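Local coordinates for CD180 antigen (Mus musculus, PDB 3T6Q), which may cooperate with MD-1 and TLR4 in the innate immune response of B-cells to bacterial lipopolysaccharide, leading to NF-kappa-B activation, at residues K108-I113 against I123-Q128; L412-A417 against S435-S440; N470-L475 against E479-S484. All blocks are in the same frame, centred on the assembly; numbering follows the deposited sequence. Where two conformers were deposited one is given.

From the N terminus the chain first forms contact 1, where strand 109-111 meets its own return loop inside one leucine-rich repeat. Contact 2 comes much later. It ties 412-417, in the second half of LRR 14 after its strand 404-406, to 435-440 of LRR 15. Contact 3 follows and closes the short turn from LRR 16 to LRR 17, with 470-475 packed behind strand 480-482. The three are in series, so none nests in or crosses another. Contact 1 lies across the chain's centre from the other two, with about 59 Å between the centres of contacts 1 and 2. Contacts 2 and 3 touch: Ile439 O probably accepts a hydrogen bond from Ser471 OG at 2.8 Å.

Contact 1: K108-I113 against I123-Q128; sequences KHLFFI and IPLHNQ
Ile123 lies over one face of the Phe112 ring. Ile123 CD1 sits 3.7 Å from the centroid of the Phe112 ring, 22° off its normal, a CH-pi contact. The nearest ring atom is Phe112 CD1, 3.4 Å from Ile123 CD1. Ile123 CG1 follows along the same side chain and comes within 3.6 Å of Phe112 CE1. The other branch, Ile123 CG2, meets Leu110 CD2 at 4.0 Å. Leu110 CD2 also touches Leu125 CD2, at 3.7 Å. With Ile123 CG1 beside the backbone N (chi1 -45°) and CG2 anti to it, one branch goes to Phe112 and the other to Leu110. The touching residues all belong to LRR 4. Leu110 points inward from strand 109-111, and Ile123 and Leu125 come from the returning loop, so the contact is part of the hydrophobic core of the solenoid. Within 108-113, Leu110 CD1 stands at the edge of the Phe112 ring, in its plane. In 123-128, a type I turn runs from Leu125 to Gln128, closed by Gln128 N to Leu125 O at 2.9 Å. Gln128 NE2 in turn bonds Leu101 O and Pro104 O, at and just after the end of LRR 3. Met96 packs on both Phe112 and Ile123.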
loop_
_atom_site.group_PDB
_atom_site.type_symbol
_atom_site.label_atom_id
_atom_site.label_comp_id
_atom_site.label_asym_id
_atom_site.label_seq_id
_atom_site.Cartn_x
_atom_site.Cartn_y
_atom_site.Cartn_z
ATOM N N LYS A 108 -24.167 -8.851 1.517
ATOM C CA LYS A 108 -24.450 -7.590 2.231
ATOM C C LYS A 108 -23.224 -6.784 2.703
ATOM O O LYS A 108 -23.224 -5.544 2.616
ATOM C CB LYS A 108 -25.434 -7.828 3.355
ATOM C CG LYS A 108 -26.793 -8.316 2.800
ATOM C CD LYS A 108 -27.983 -7.814 3.576
ATOM C CE LYS A 108 -27.949 -8.239 5.029
ATOM N NZ LYS A 108 -28.941 -7.472 5.841
ATOM N N HIS A 109 -22.170 -7.486 3.112
ATOM C CA HIS A 109 -20.983 -6.816 3.718
ATOM C C HIS A 109 -19.730 -7.409 3.114
ATOM O O HIS A 109 -19.532 -8.631 3.108
ATOM C CB HIS A 109 -20.986 -7.061 5.222
ATOM C CG HIS A 109 -22.359 -6.859 5.875
ATOM N ND1 HIS A 109 -22.930 -5.651 5.990
ATOM C CD2 HIS A 109 -23.274 -7.783 6.407
ATOM C CE1 HIS A 109 -24.154 -5.780 6.602
ATOM N NE2 HIS A 109 -24.354 -7.088 6.852
ATOM N N LEU A 110 -18.881 -6.546 2.614
ATOM C CA LEU A 110 -17.663 -7.016 1.956
ATOM C C LEU A 110 -16.501 -6.243 2.572
ATOM O O LEU A 110 -16.564 -5.006 2.635
ATOM C CB LEU A 110 -17.748 -6.768 0.445
ATOM C CG LEU A 110 -16.485 -7.020 -0.406
ATOM C CD1 LEU A 110 -16.093 -8.475 -0.312
ATOM C CD2 LEU A 110 -16.717 -6.678 -1.866
ATOM N N PHE A 111 -15.478 -6.972 3.032
ATOM C CA PHE A 111 -14.251 -6.356 3.612
ATOM C C PHE A 111 -13.084 -6.580 2.644
ATOM O O PHE A 111 -12.737 -7.728 2.281
ATOM C CB PHE A 111 -13.964 -6.982 4.956
ATOM C CG PHE A 111 -15.063 -6.730 5.983
ATOM C CD1 PHE A 111 -14.924 -5.722 6.947
ATOM C CD2 PHE A 111 -16.297 -7.424 5.907
ATOM C CE1 PHE A 111 -15.927 -5.485 7.901
ATOM C CE2 PHE A 111 -17.331 -7.153 6.833
ATOM C CZ PHE A 111 -17.135 -6.182 7.830
ATOM N N PHE A 112 -12.522 -5.485 2.198
ATOM C CA PHE A 112 -11.416 -5.497 1.231
ATOM C C PHE A 112 -10.281 -4.614 1.786
ATOM O O PHE A 112 -9.606 -3.912 1.051
ATOM C CB PHE A 112 -11.920 -4.956 -0.105
ATOM C CG PHE A 112 -11.712 -5.893 -1.250
ATOM C CD1 PHE A 112 -10.684 -5.670 -2.165
ATOM C CD2 PHE A 112 -12.561 -6.990 -1.427
ATOM C CE1 PHE A 112 -10.481 -6.526 -3.230
ATOM C CE2 PHE A 112 -12.376 -7.848 -2.515
ATOM C CZ PHE A 112 -11.328 -7.623 -3.389
ATOM N N ILE A 113 -10.073 -4.695 3.098
ATOM C CA ILE A 113 -9.109 -3.829 3.799
ATOM C C ILE A 113 -7.659 -4.248 3.469
ATOM O O ILE A 113 -7.320 -5.432 3.452
ATOM C CB ILE A 113 -9.424 -3.861 5.337
ATOM C CG1 ILE A 113 -10.775 -3.180 5.625
ATOM C CG2 ILE A 113 -8.298 -3.228 6.181
ATOM C CD1 ILE A 113 -11.399 -3.558 6.976
ATOM N N ILE A 123 -12.613 -3.957 -7.808
ATOM C CA ILE A 123 -13.572 -4.931 -7.312
ATOM C C ILE A 123 -14.808 -4.892 -8.237
ATOM O O ILE A 123 -15.545 -3.886 -8.246
ATOM C CB ILE A 123 -13.997 -4.634 -5.859
ATOM C CG1 ILE A 123 -12.748 -4.300 -4.990
ATOM C CG2 ILE A 123 -14.771 -5.811 -5.298
ATOM C CD1 ILE A 123 -13.103 -3.706 -3.634
ATOM N N PRO A 124 -14.989 -5.942 -9.057
ATOM C CA PRO A 124 -16.148 -5.907 -9.984
ATOM C C PRO A 124 -17.405 -6.230 -9.210
ATOM O O PRO A 124 -17.620 -7.374 -8.809
ATOM C CB PRO A 124 -15.818 -6.992 -11.032
ATOM C CG PRO A 124 -14.340 -7.246 -10.897
ATOM C CD PRO A 124 -14.028 -7.013 -9.425
ATOM N N LEU A 125 -18.185 -5.196 -8.900
ATOM C CA LEU A 125 -19.346 -5.377 -8.006
ATOM C C LEU A 125 -20.719 -5.292 -8.707
ATOM O O LEU A 125 -21.722 -5.186 -8.030
ATOM C CB LEU A 125 -19.326 -4.352 -6.882
ATOM C CG LEU A 125 -18.268 -4.603 -5.804
ATOM C CD1 LEU A 125 -17.926 -3.293 -5.111
ATOM C CD2 LEU A 125 -18.730 -5.663 -4.827
ATOM N N HIS A 126 -20.743 -5.315 -10.035
ATOM C CA HIS A 126 -21.995 -5.195 -10.813
ATOM C C HIS A 126 -23.070 -6.240 -10.488
ATOM O O HIS A 126 -24.249 -6.003 -10.726
ATOM C CB HIS A 126 -21.661 -5.206 -12.293
ATOM C CG HIS A 126 -20.902 -6.434 -12.716
ATOM N ND1 HIS A 126 -19.554 -6.523 -12.620
ATOM C CD2 HIS A 126 -21.346 -7.658 -13.189
ATOM C CE1 HIS A 126 -19.162 -7.738 -13.038
ATOM N NE2 HIS A 126 -20.258 -8.430 -13.395
ATOM N N ASN A 127 -22.687 -7.382 -9.925
ATOM C CA ASN A 127 -23.647 -8.410 -9.488
ATOM C C ASN A 127 -24.204 -8.229 -8.053
ATOM O O ASN A 127 -25.030 -9.031 -7.608
ATOM C CB ASN A 127 -23.032 -9.816 -9.573
ATOM C CG ASN A 127 -23.042 -10.383 -10.969
ATOM O OD1 ASN A 127 -24.056 -10.313 -11.659
ATOM N ND2 ASN A 127 -21.909 -10.958 -11.401
ATOM N N GLN A 128 -23.691 -7.255 -7.295
ATOM C CA GLN A 128 -24.068 -7.133 -5.883
ATOM C C GLN A 128 -25.068 -5.980 -5.786
ATOM O O GLN A 128 -24.690 -4.814 -5.557
ATOM C CB GLN A 128 -22.835 -6.897 -4.966
ATOM C CG GLN A 128 -22.200 -8.187 -4.501
ATOM C CD GLN A 128 -21.641 -8.953 -5.689
ATOM O OE1 GLN A 128 -20.844 -8.420 -6.460
ATOM N NE2 GLN A 128 -22.084 -10.186 -5.860
#

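Contact 2: L412-A417 against S435-S440; sequences LKVKDA and SLLDIS
Leu412 has the most surface buried here, and it meets both Ser435 and Leu437. Leu412 N donates to Ser435 O at 3.1 Å. The bond is nearly straight, 165° at the hydrogen, and uses a lone pair in the carbonyl plane. The side chains of this pair also touch, with Leu412 CG 3.9 Å from Ser435 CB. A chi1 of -54° turns CG and CD1 of Leu412 to this CB. Ser435 OG is hydrogen-bonded to Thr410 O. Leu437 packs further along 412-417. Leu437 CD2 lies 3.9 Å from Leu412 CB. The same Leu437 CD2 is 3.8 Å from Val414 CG2, while Leu437 CD1 approaches Leu412 CD1. This is how successive coils of a leucine-rich repeat solenoid stack: 412-417 belongs to LRR 14 and 435-440 to LRR 15. On its other side, strand 412-413 pairs in parallel with strand 389-391. Beyond Leu437, Asp438 OD2 is gripped by both Ser440 N, at 3.0 Å, and Ser440 OG, at 2.8 Å. The two donors reach it from the same face of the carboxylate, and the backbone bond makes an Asx turn. Leu437 N bonds Asn459 OD1 of the next coil.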
loop_
_atom_site.group_PDB
_atom_site.type_symbol
_atom_site.label_atom_id
_atom_site.label_comp_id
_atom_site.label_asym_id
_atom_site.label_seq_id
_atom_site.Cartn_x
_atom_site.Cartn_y
_atom_site.Cartn_z
ATOM N N LEU A 412 -16.698 2.596 50.822
ATOM C CA LEU A 412 -17.720 3.391 51.465
ATOM C C LEU A 412 -17.565 3.280 52.993
ATOM O O LEU A 412 -17.318 2.190 53.532
ATOM C CB LEU A 412 -19.136 2.953 51.029
ATOM C CG LEU A 412 -19.384 2.917 49.513
ATOM C CD1 LEU A 412 -20.785 2.355 49.317
ATOM C CD2 LEU A 412 -19.276 4.318 48.897
ATOM N N LYS A 413 -17.664 4.405 53.675
ATOM C CA LYS A 413 -17.540 4.414 55.137
ATOM C C LYS A 413 -18.883 4.777 55.657
ATOM O O LYS A 413 -19.353 5.885 55.415
ATOM C CB LYS A 413 -16.581 5.507 55.619
ATOM C CG LYS A 413 -15.260 5.561 54.909
ATOM C CD LYS A 413 -14.529 4.259 55.019
ATOM C CE LYS A 413 -13.079 4.550 54.661
ATOM N NZ LYS A 413 -12.144 3.448 55.056
ATOM N N VAL A 414 -19.503 3.863 56.391
ATOM C CA VAL A 414 -20.864 4.074 56.866
ATOM C C VAL A 414 -20.844 3.715 58.344
ATOM O O VAL A 414 -20.460 2.590 58.701
ATOM C CB VAL A 414 -21.854 3.150 56.100
ATOM C CG1 VAL A 414 -23.263 3.341 56.637
ATOM C CG2 VAL A 414 -21.820 3.456 54.595
ATOM N N LYS A 415 -21.212 4.656 59.198
ATOM C CA LYS A 415 -21.278 4.416 60.640
ATOM C C LYS A 415 -22.266 3.302 60.980
ATOM O O LYS A 415 -23.214 3.075 60.233
ATOM C CB LYS A 415 -21.716 5.700 61.328
ATOM C CG LYS A 415 -20.591 6.689 61.542
ATOM C CD LYS A 415 -21.084 7.819 62.444
ATOM C CE LYS A 415 -19.917 8.472 63.149
ATOM N NZ LYS A 415 -20.254 8.696 64.576
ATOM N N ASP A 416 -22.047 2.606 62.100
ATOM C CA ASP A 416 -22.986 1.569 62.582
ATOM C C ASP A 416 -24.444 2.013 62.592
ATOM O O ASP A 416 -24.758 3.138 62.963
ATOM C CB ASP A 416 -22.622 1.090 64.001
ATOM C CG ASP A 416 -21.342 0.261 64.026
ATOM O OD1 ASP A 416 -20.948 -0.259 62.961
ATOM O OD2 ASP A 416 -20.715 0.134 65.104
ATOM N N ALA A 417 -25.304 1.104 62.135
ATOM C CA ALA A 417 -26.763 1.260 62.133
ATOM C C ALA A 417 -27.325 2.407 61.284
ATOM O O ALA A 417 -28.486 2.781 61.453
ATOM C CB ALA A 417 -27.305 1.313 63.571
ATOM N N SER A 435 -16.775 -2.378 47.610
ATOM C CA SER A 435 -16.974 -1.152 48.381
ATOM C C SER A 435 -16.532 -1.397 49.852
ATOM O O SER A 435 -16.417 -0.476 50.647
ATOM C CB SER A 435 -18.452 -0.717 48.315
ATOM O OG SER A 435 -18.776 -0.216 47.000
ATOM N N LEU A 436 -16.340 -2.674 50.190
ATOM C CA LEU A 436 -15.844 -3.129 51.503
ATOM C C LEU A 436 -16.787 -2.768 52.631
ATOM O O LEU A 436 -16.340 -2.309 53.667
ATOM C CB LEU A 436 -14.416 -2.621 51.802
ATOM C CG LEU A 436 -13.362 -2.861 50.728
ATOM C CD1 LEU A 436 -11.967 -2.436 51.187
ATOM C CD2 LEU A 436 -13.379 -4.306 50.240
ATOM N N LEU A 437 -18.092 -2.956 52.416
ATOM C CA LEU A 437 -19.105 -2.698 53.442
ATOM C C LEU A 437 -19.263 -3.945 54.293
ATOM O O LEU A 437 -18.953 -5.042 53.847
ATOM C CB LEU A 437 -20.466 -2.386 52.810
ATOM C CG LEU A 437 -20.562 -1.026 52.132
ATOM C CD1 LEU A 437 -21.757 -1.103 51.207
ATOM C CD2 LEU A 437 -20.723 0.088 53.150
ATOM N N ASP A 438 -19.775 -3.760 55.506
ATOM C CA ASP A 438 -20.094 -4.890 56.376
ATOM C C ASP A 438 -21.562 -5.233 56.102
ATOM O O ASP A 438 -22.487 -4.500 56.467
ATOM C CB ASP A 438 -19.885 -4.508 57.832
ATOM C CG ASP A 438 -20.373 -5.581 58.812
ATOM O OD1 ASP A 438 -20.364 -5.288 60.016
ATOM O OD2 ASP A 438 -20.761 -6.697 58.410
ATOM N N ILE A 439 -21.760 -6.358 55.454
ATOM C CA ILE A 439 -23.087 -6.682 54.938
ATOM C C ILE A 439 -23.937 -7.336 56.020
ATOM O O ILE A 439 -25.059 -7.801 55.746
ATOM C CB ILE A 439 -22.985 -7.600 53.705
ATOM C CG1 ILE A 439 -22.044 -6.995 52.658
ATOM C CG2 ILE A 439 -24.351 -7.814 53.059
ATOM C CD1 ILE A 439 -22.456 -5.585 52.251
ATOM N N SER A 440 -23.438 -7.383 57.253
ATOM C CA SER A 440 -24.268 -7.977 58.316
ATOM C C SER A 440 -25.188 -6.931 58.989
ATOM O O SER A 440 -26.149 -7.316 59.684
ATOM C CB SER A 440 -23.392 -8.673 59.366
ATOM O OG SER A 440 -22.712 -7.692 60.131
#

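Contact 3: N470-L475 against E479-S484; sequences NSLQTL and EILVLS
Leu472 N donates to Asn470 OD1 at 2.8 Å. The acceptor lies two residues before the donor, which makes an Asx turn. The bond is bent, with 133° at the hydrogen, although the donor lies in the plane of the amide carbonyl. The other end of the same amide is also held: Asn470 ND2 bonds Gln467 O and Ala495 O. The amide is therefore fixed at both ends, and its oxygen holds the backbone at the start of the helix-like turn 471-473. A backbone bond, Leu475 N to Leu472 O at 3.0 Å, follows at the end of the turn.

Leu472 points toward strand 480-482. It and Leu481 reach toward each other tip to tip. Leu472 CD1 is 4.0 Å from Leu481 CD2, and Leu472 CD2 is 4.2 Å from Leu481 CD1, so both branches of each residue take part. Leu481 CG, anti to its backbone N (chi1 176°), carries CD1 and CD2 to the methyls of Leu472. Leu483 makes a looser contact, with Leu483 CD1 lying 4.4 Å from Leu472 CD1. All three leucines are buried. This is the leucine core that gives the repeat its name: inward leucines on and just after the strand of LRR 17 meet the turn that ends LRR 16.

Leu472 and Leu475 both pack on Leu454 of strand 453-455, the strand of LRR 16. Ser471 packs on Phe445 of LRR 15, and the bond from Asn470 to Ala495 reaches LRR 17, so the turn has partners in the coils before and after it. Strand 480-482 runs parallel to its neighbours 453-455 and 504-506 and lies between them.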
loop_
_atom_site.group_PDB
_atom_site.type_symbol
_atom_site.label_atom_id
_atom_site.label_comp_id
_atom_site.label_asym_id
_atom_site.label_seq_id
_atom_site.Cartn_x
_atom_site.Cartn_y
_atom_site.Cartn_z
ATOM N N ASN A 470 -29.103 -10.212 58.650
ATOM C CA ASN A 470 -28.085 -9.611 57.797
ATOM C C ASN A 470 -28.713 -8.398 57.068
ATOM O O ASN A 470 -29.934 -8.181 57.159
ATOM C CB ASN A 470 -27.543 -10.691 56.848
ATOM C CG ASN A 470 -28.627 -11.281 55.951
ATOM O OD1 ASN A 470 -29.201 -10.572 55.102
ATOM N ND2 ASN A 470 -28.926 -12.579 56.127
ATOM N N SER A 471 -27.906 -7.600 56.373
ATOM C CA SER A 471 -28.471 -6.429 55.650
ATOM C C SER A 471 -29.469 -6.758 54.529
ATOM O O SER A 471 -30.266 -5.901 54.155
ATOM C CB SER A 471 -27.352 -5.601 55.038
ATOM O OG SER A 471 -26.760 -6.358 53.996
ATOM N N LEU A 472 -29.413 -7.986 53.990
ATOM C CA LEU A 472 -30.177 -8.346 52.783
ATOM C C LEU A 472 -31.644 -8.602 53.019
ATOM O O LEU A 472 -32.443 -8.520 52.090
ATOM C CB LEU A 472 -29.564 -9.570 52.068
ATOM C CG LEU A 472 -28.065 -9.527 51.767
ATOM C CD1 LEU A 472 -27.622 -10.921 51.327
ATOM C CD2 LEU A 472 -27.739 -8.495 50.674
ATOM N N GLN A 473 -32.017 -8.928 54.251
ATOM C CA GLN A 473 -33.380 -9.393 54.528
ATOM C C GLN A 473 -34.468 -8.297 54.315
ATOM O O GLN A 473 -35.655 -8.613 54.280
ATOM C CB GLN A 473 -33.467 -10.045 55.926
ATOM C CG GLN A 473 -32.555 -11.267 56.166
ATOM C CD GLN A 473 -33.208 -12.618 55.842
ATOM O OE1 GLN A 473 -33.706 -12.820 54.746
ATOM N NE2 GLN A 473 -33.166 -13.561 56.799
ATOM N N THR A 474 -34.062 -7.034 54.135
ATOM C CA THR A 474 -35.007 -5.957 53.765
ATOM C C THR A 474 -35.287 -5.818 52.261
ATOM O O THR A 474 -36.087 -4.966 51.870
ATOM C CB THR A 474 -34.555 -4.556 54.290
ATOM O OG1 THR A 474 -33.279 -4.178 53.711
ATOM C CG2 THR A 474 -34.487 -4.522 55.820
ATOM N N LEU A 475 -34.633 -6.626 51.421
ATOM C CA LEU A 475 -34.709 -6.427 49.961
ATOM C C LEU A 475 -35.754 -7.369 49.316
ATOM O O LEU A 475 -35.429 -8.263 48.539
ATOM C CB LEU A 475 -33.290 -6.573 49.321
ATOM C CG LEU A 475 -32.279 -5.571 49.922
ATOM C CD1 LEU A 475 -30.873 -5.894 49.435
ATOM C CD2 LEU A 475 -32.641 -4.121 49.586
ATOM N N GLU A 479 -34.000 -9.690 42.801
ATOM C CA GLU A 479 -33.943 -10.787 41.848
ATOM C C GLU A 479 -32.554 -11.310 41.619
ATOM O O GLU A 479 -32.374 -12.524 41.464
ATOM C CB GLU A 479 -34.550 -10.386 40.495
ATOM C CG GLU A 479 -36.073 -10.312 40.570
ATOM C CD GLU A 479 -36.683 -9.815 39.276
ATOM O OE1 GLU A 479 -36.197 -10.164 38.178
ATOM O OE2 GLU A 479 -37.655 -9.052 39.375
ATOM N N ILE A 480 -31.583 -10.397 41.575
ATOM C CA ILE A 480 -30.205 -10.757 41.216
ATOM C C ILE A 480 -29.313 -10.345 42.394
ATOM O O ILE A 480 -29.354 -9.192 42.846
ATOM C CB ILE A 480 -29.738 -10.012 39.935
ATOM C CG1 ILE A 480 -30.611 -10.382 38.746
ATOM C CG2 ILE A 480 -28.256 -10.287 39.652
ATOM C CD1 ILE A 480 -30.476 -9.440 37.554
ATOM N N LEU A 481 -28.558 -11.313 42.907
ATOM C CA LEU A 481 -27.673 -11.141 44.044
ATOM C C LEU A 481 -26.324 -11.747 43.678
ATOM O O LEU A 481 -26.231 -12.953 43.331
ATOM C CB LEU A 481 -28.256 -11.808 45.302
ATOM C CG LEU A 481 -27.439 -11.819 46.607
ATOM C CD1 LEU A 481 -27.094 -10.365 47.021
ATOM C CD2 LEU A 481 -28.253 -12.546 47.699
ATOM N N VAL A 482 -25.281 -10.915 43.731
ATOM C CA VAL A 482 -23.906 -11.367 43.383
ATOM C C VAL A 482 -23.113 -11.268 44.688
ATOM O O VAL A 482 -22.936 -10.173 45.253
ATOM C CB VAL A 482 -23.228 -10.475 42.307
ATOM C CG1 VAL A 482 -21.807 -10.974 41.987
ATOM C CG2 VAL A 482 -24.075 -10.425 41.057
ATOM N N LEU A 483 -22.678 -12.432 45.176
ATOM C CA LEU A 483 -21.895 -12.539 46.388
ATOM C C LEU A 483 -20.623 -13.302 46.140
ATOM O O LEU A 483 -20.113 -13.978 47.035
ATOM C CB LEU A 483 -22.717 -13.243 47.490
ATOM C CG LEU A 483 -23.849 -12.429 48.134
ATOM C CD1 LEU A 483 -24.669 -13.331 49.052
ATOM C CD2 LEU A 483 -23.313 -11.261 48.950
ATOM N N SER A 484 -20.091 -13.177 44.936
ATOM C CA SER A 484 -18.892 -13.911 44.595
ATOM C C SER A 484 -17.653 -13.223 45.216
ATOM O O SER A 484 -17.726 -12.040 45.523
ATOM C CB SER A 484 -18.784 -14.048 43.081
ATOM O OG SER A 484 -18.883 -12.758 42.474
#